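Local coordinates for protein formate dehydrogenase (Staphylococcus aureus, PDB 6TTB) that probably catalyses the NAD-dependent oxidation of formate to carbon dioxide, binding the cofactor in a Rossmann-type domain, at residues Asp154-His166 and Gln178-Thr190. Numbering follows the deposited sequence.
Sequences DLLILLRNYEEGH and QVGNHAHELQHKT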
loop_
_atom_site.group_PDB
_atom_site.type_symbol
_atom_site.label_atom_id
_atom_site.label_comp_id
_atom_site.label_asym_id
_atom_site.label_seq_id
_atom_site.Cartn_x
_atom_site.Cartn_y
_atom_site.Cartn_z
ATOM N N ASP A 154 -3.193 0.038 -2.494
ATOM C CA ASP A 154 -3.047 -1.236 -3.174
ATOM C C ASP A 154 -1.909 -1.201 -4.186
ATOM O O ASP A 154 -1.136 -2.172 -4.232
ATOM C CB ASP A 154 -4.354 -1.697 -3.812
ATOM C CG ASP A 154 -5.481 -2.071 -2.847
ATOM O OD1 ASP A 154 -5.243 -2.258 -1.709
ATOM O OD2 ASP A 154 -6.558 -2.255 -3.308
ATOM N N LEU A 155 -1.829 -0.147 -5.050
ATOM C CA LEU A 155 -0.674 -0.067 -5.970
ATOM C C LEU A 155 0.593 -0.229 -5.163
ATOM O O LEU A 155 1.342 -1.132 -5.394
ATOM C CB LEU A 155 -0.592 1.265 -6.722
ATOM C CG LEU A 155 -1.291 1.373 -8.095
ATOM C CD1 LEU A 155 -1.563 -0.013 -8.738
ATOM C CD2 LEU A 155 -2.563 2.117 -7.925
ATOM N N LEU A 156 0.753 0.608 -4.139
ATOM C CA LEU A 156 1.955 0.628 -3.356
ATOM C C LEU A 156 2.210 -0.743 -2.745
ATOM O O LEU A 156 3.263 -1.285 -2.931
ATOM C CB LEU A 156 1.816 1.730 -2.303
ATOM C CG LEU A 156 1.909 3.165 -2.850
ATOM C CD1 LEU A 156 1.341 4.167 -1.877
ATOM C CD2 LEU A 156 3.340 3.543 -3.183
ATOM N N ILE A 157 1.234 -1.319 -2.039
ATOM C CA ILE A 157 1.436 -2.613 -1.366
ATOM C C ILE A 157 1.872 -3.641 -2.396
ATOM O O ILE A 157 2.705 -4.467 -2.144
ATOM C CB ILE A 157 0.141 -3.071 -0.653
ATOM C CG1 ILE A 157 -0.207 -2.185 0.537
ATOM C CG2 ILE A 157 0.206 -4.551 -0.261
ATOM C CD1 ILE A 157 -1.500 -2.550 1.202
ATOM N N LEU A 158 1.236 -3.622 -3.536
ATOM C CA LEU A 158 1.554 -4.547 -4.597
ATOM C C LEU A 158 2.999 -4.351 -5.126
ATOM O O LEU A 158 3.792 -5.295 -5.155
ATOM C CB LEU A 158 0.463 -4.375 -5.656
ATOM C CG LEU A 158 -0.630 -5.488 -5.665
ATOM C CD1 LEU A 158 -0.678 -6.296 -4.369
ATOM C CD2 LEU A 158 -1.995 -4.953 -5.956
ATOM N N LEU A 159 3.355 -3.144 -5.586
ATOM C CA LEU A 159 4.667 -2.962 -6.218
ATOM C C LEU A 159 5.767 -3.098 -5.173
ATOM O O LEU A 159 6.818 -3.636 -5.429
ATOM C CB LEU A 159 4.756 -1.602 -6.928
ATOM C CG LEU A 159 4.088 -1.572 -8.306
ATOM C CD1 LEU A 159 3.326 -0.280 -8.464
ATOM C CD2 LEU A 159 5.083 -1.766 -9.448
ATOM N N ARG A 160 5.499 -2.641 -3.975
ATOM C CA ARG A 160 6.569 -2.590 -3.008
ATOM C C ARG A 160 6.688 -3.943 -2.339
ATOM O O ARG A 160 7.651 -4.191 -1.608
ATOM C CB ARG A 160 6.391 -1.406 -2.049
ATOM C CG ARG A 160 6.618 -0.075 -2.732
ATOM C CD ARG A 160 6.950 1.037 -1.782
ATOM N NE ARG A 160 8.193 0.855 -1.063
ATOM C CZ ARG A 160 9.347 1.307 -1.501
ATOM N NH1 ARG A 160 9.415 1.893 -2.700
ATOM N NH2 ARG A 160 10.430 1.177 -0.742
ATOM N N ASN A 161 5.741 -4.846 -2.647
ATOM C CA ASN A 161 5.856 -6.179 -2.107
ATOM C C ASN A 161 5.836 -6.074 -0.567
ATOM O O ASN A 161 6.535 -6.794 0.159
ATOM C CB ASN A 161 7.109 -6.850 -2.710
ATOM C CG ASN A 161 7.277 -8.313 -2.352
ATOM O OD1 ASN A 161 6.310 -9.076 -2.204
ATOM N ND2 ASN A 161 8.519 -8.709 -2.178
ATOM N N TYR A 162 5.037 -5.133 -0.066
ATOM C CA TYR A 162 4.765 -5.001 1.350
ATOM C C TYR A 162 4.432 -6.343 1.987
ATOM O O TYR A 162 4.720 -6.566 3.142
ATOM C CB TYR A 162 3.585 -4.080 1.564
ATOM C CG TYR A 162 3.107 -4.049 2.986
ATOM C CD1 TYR A 162 3.790 -3.328 3.962
ATOM C CD2 TYR A 162 2.028 -4.825 3.375
ATOM C CE1 TYR A 162 3.413 -3.390 5.305
ATOM C CE2 TYR A 162 1.641 -4.928 4.702
ATOM C CZ TYR A 162 2.319 -4.177 5.663
ATOM O OH TYR A 162 1.848 -4.178 6.924
ATOM N N GLU A 163 3.751 -7.214 1.256
ATOM C CA GLU A 163 3.233 -8.402 1.916
ATOM C C GLU A 163 4.374 -9.257 2.394
ATOM O O GLU A 163 4.346 -9.761 3.491
ATOM C CB GLU A 163 2.329 -9.208 1.008
ATOM C CG GLU A 163 0.911 -8.736 1.067
ATOM C CD GLU A 163 0.255 -8.828 2.425
ATOM O OE1 GLU A 163 0.380 -9.905 3.087
ATOM O OE2 GLU A 163 -0.375 -7.834 2.818
ATOM N N GLU A 164 5.358 -9.410 1.543
ATOM C CA GLU A 164 6.506 -10.226 1.857
ATOM C C GLU A 164 7.297 -9.543 2.945
ATOM O O GLU A 164 7.760 -10.189 3.880
ATOM C CB GLU A 164 7.356 -10.466 0.613
ATOM C CG GLU A 164 7.432 -11.935 0.250
ATOM C CD GLU A 164 7.975 -12.784 1.392
ATOM O OE1 GLU A 164 9.174 -12.776 1.572
ATOM O OE2 GLU A 164 7.180 -13.454 2.099
ATOM N N GLY A 165 7.388 -8.229 2.845
ATOM C CA GLY A 165 8.166 -7.476 3.807
ATOM C C GLY A 165 7.591 -7.633 5.199
ATOM O O GLY A 165 8.342 -7.695 6.182
ATOM N N HIS A 166 6.251 -7.713 5.279
ATOM C CA HIS A 166 5.583 -7.790 6.589
ATOM C C HIS A 166 5.589 -9.237 7.123
ATOM O O HIS A 166 5.663 -9.472 8.344
ATOM C CB HIS A 166 4.168 -7.189 6.525
ATOM C CG HIS A 166 3.439 -7.184 7.829
ATOM N ND1 HIS A 166 3.742 -6.301 8.837
ATOM C CD2 HIS A 166 2.349 -7.858 8.256
ATOM C CE1 HIS A 166 2.975 -6.531 9.885
ATOM N NE2 HIS A 166 2.147 -7.510 9.570
ATOM N N GLN A 178 14.589 -12.381 -1.002
ATOM C CA GLN A 178 13.324 -12.961 -1.363
ATOM C C GLN A 178 12.266 -11.895 -1.358
ATOM O O GLN A 178 11.231 -12.077 -2.014
ATOM C CB GLN A 178 12.944 -14.106 -0.441
ATOM C CG GLN A 178 11.737 -14.868 -0.960
ATOM C CD GLN A 178 11.058 -15.614 0.161
ATOM O OE1 GLN A 178 11.612 -16.539 0.741
ATOM N NE2 GLN A 178 9.863 -15.174 0.513
ATOM N N VAL A 179 12.488 -10.840 -0.540
ATOM C CA VAL A 179 11.652 -9.656 -0.620
ATOM C C VAL A 179 12.053 -8.910 -1.861
ATOM O O VAL A 179 11.200 -8.399 -2.612
ATOM C CB VAL A 179 11.819 -8.670 0.522
ATOM C CG1 VAL A 179 10.510 -8.015 0.892
ATOM C CG2 VAL A 179 12.639 -9.168 1.710
ATOM N N GLY A 180 13.362 -8.731 -2.002
ATOM C CA GLY A 180 13.874 -7.942 -3.094
ATOM C C GLY A 180 13.265 -8.384 -4.420
ATOM O O GLY A 180 12.827 -7.537 -5.234
ATOM N N ASN A 181 13.166 -9.717 -4.565
ATOM C CA ASN A 181 12.811 -10.397 -5.799
ATOM C C ASN A 181 11.572 -9.771 -6.454
ATOM O O ASN A 181 11.496 -9.703 -7.671
ATOM C CB ASN A 181 12.715 -11.901 -5.579
ATOM C CG ASN A 181 12.711 -12.713 -6.861
ATOM O OD1 ASN A 181 13.771 -13.074 -7.390
ATOM N ND2 ASN A 181 11.520 -13.046 -7.345
ATOM N N HIS A 182 10.632 -9.222 -5.659
ATOM C CA HIS A 182 9.418 -8.675 -6.262
ATOM C C HIS A 182 9.131 -7.238 -5.832
ATOM O O HIS A 182 8.024 -6.745 -6.003
ATOM C CB HIS A 182 8.243 -9.586 -5.986
ATOM C CG HIS A 182 8.356 -10.907 -6.685
ATOM N ND1 HIS A 182 8.550 -11.015 -8.079
ATOM C CD2 HIS A 182 8.317 -12.183 -6.201
ATOM C CE1 HIS A 182 8.665 -12.307 -8.398
ATOM N NE2 HIS A 182 8.531 -13.044 -7.260
ATOM N N ALA A 183 10.146 -6.560 -5.331
ATOM C CA ALA A 183 9.976 -5.232 -4.799
ATOM C C ALA A 183 10.459 -4.216 -5.830
ATOM O O ALA A 183 11.532 -4.340 -6.414
ATOM C CB ALA A 183 10.748 -5.130 -3.529
ATOM N N HIS A 184 9.591 -3.267 -6.105
ATOM C CA HIS A 184 9.705 -2.281 -7.147
ATOM C C HIS A 184 9.365 -0.957 -6.509
ATOM O O HIS A 184 8.594 -0.923 -5.567
ATOM C CB HIS A 184 8.654 -2.526 -8.232
ATOM C CG HIS A 184 8.952 -3.702 -9.118
ATOM N ND1 HIS A 184 9.619 -3.572 -10.356
ATOM C CD2 HIS A 184 8.691 -5.021 -8.983
ATOM C CE1 HIS A 184 9.721 -4.761 -10.912
ATOM N NE2 HIS A 184 9.213 -5.651 -10.093
ATOM N N GLU A 185 10.033 0.095 -6.951
ATOM C CA GLU A 185 9.550 1.434 -6.771
ATOM C C GLU A 185 8.294 1.618 -7.609
ATOM O O GLU A 185 8.230 1.168 -8.751
ATOM C CB GLU A 185 10.632 2.374 -7.267
ATOM C CG GLU A 185 11.925 2.154 -6.546
ATOM C CD GLU A 185 12.834 3.350 -6.607
ATOM O OE1 GLU A 185 13.331 3.730 -5.547
ATOM O OE2 GLU A 185 13.017 3.908 -7.721
ATOM N N LEU A 186 7.348 2.373 -7.083
ATOM C CA LEU A 186 6.227 2.762 -7.890
ATOM C C LEU A 186 6.689 3.787 -8.937
ATOM O O LEU A 186 6.100 3.927 -10.034
ATOM C CB LEU A 186 5.168 3.348 -6.972
ATOM C CG LEU A 186 3.995 3.935 -7.731
ATOM C CD1 LEU A 186 3.343 2.841 -8.571
ATOM C CD2 LEU A 186 2.987 4.581 -6.806
ATOM N N GLN A 187 7.704 4.567 -8.574
ATOM C CA GLN A 187 8.111 5.661 -9.444
ATOM C C GLN A 187 8.586 5.108 -10.819
ATOM O O GLN A 187 9.174 4.028 -10.908
ATOM C CB GLN A 187 9.165 6.457 -8.721
ATOM C CG GLN A 187 9.912 7.419 -9.598
ATOM C CD GLN A 187 11.229 7.768 -8.955
ATOM O OE1 GLN A 187 11.612 8.915 -8.925
ATOM N NE2 GLN A 187 11.879 6.784 -8.346
ATOM N N HIS A 188 8.275 5.862 -11.887
ATOM C CA HIS A 188 8.663 5.569 -13.264
ATOM C C HIS A 188 7.799 4.469 -13.893
ATOM O O HIS A 188 7.980 4.157 -15.044
ATOM C CB HIS A 188 10.184 5.294 -13.398
ATOM C CG HIS A 188 11.092 6.462 -13.096
ATOM N ND1 HIS A 188 11.010 7.697 -13.772
ATOM C CD2 HIS A 188 12.034 6.628 -12.149
ATOM C CE1 HIS A 188 11.892 8.548 -13.263
ATOM N NE2 HIS A 188 12.495 7.932 -12.230
ATOM N N LYS A 189 6.840 3.897 -13.151
ATOM C CA LYS A 189 5.995 2.871 -13.721
ATOM C C LYS A 189 4.872 3.532 -14.509
ATOM O O LYS A 189 4.503 4.703 -14.241
ATOM C CB LYS A 189 5.391 2.000 -12.624
ATOM C CG LYS A 189 6.390 1.341 -11.671
ATOM C CD LYS A 189 6.731 -0.062 -12.063
ATOM C CE LYS A 189 8.060 -0.513 -11.500
ATOM N NZ LYS A 189 8.941 0.656 -11.354
ATOM N N THR A 190 4.273 2.767 -15.450
ATOM C CA THR A 190 3.136 3.316 -16.185
ATOM C C THR A 190 1.870 2.712 -15.658
ATOM O O THR A 190 1.734 1.495 -15.662
ATOM C CB THR A 190 3.238 3.052 -17.693
ATOM O OG1 THR A 190 4.515 3.547 -18.167
ATOM C CG2 THR A 190 2.079 3.604 -18.502
#
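The chain after helix 176-180 turns back along the junction of helices 144-160 and 162-171, where the amide of H184 donates to the carbonyl O of L159, N to O 2.9 Å. The acceptor is a carbonyl in the last turn of helix 144-160, which closes in a Schellman motif at N161; the CA of A183 adds a CA-H...O contact to the same O of L159. R160 lays its CG 3.6 Å from H184 O before its guanidinium reaches S146 and E149 of the second subunit, placing this contact at the dimer interface. With positive phi at N161 and CG anti to the backbone N (chi1 -174°), the carboxamide extends toward V179, where its ND2 makes a weak hydrogen bond to V179 O at 2.7 Å, while CB of N161 lies 3.4 Å from the backbone O of H182 and ND2 passes CB of H182. Further along helix 162-171, CG1 of V179 packs 3.7 Å from the backbone N of G165 and against CB of E164. The E164 and Q178 side chains cross at about a right angle, with carboxylate and amide planes 31° apart; OE2 of E164 forms a salt bridge with R167.

Past H184, aliphatic side chains carry most of the contact. L159 CD2 lies 3.5 Å from CD of K189, the two side chains sliding past each other in opposite directions. K189, bent at chi2 and chi4, curls its NZ back to E185 O (2.7 Å), and NZ also forms a salt bridge with E331 of the second subunit. L186 crosses L156 at about a right angle, their CD2 atoms 3.8 Å apart. On the domain side, L158 and H184 touch strand 269-273, and the returning chain enters strand 190-194 of the parallel NAD-binding sheet.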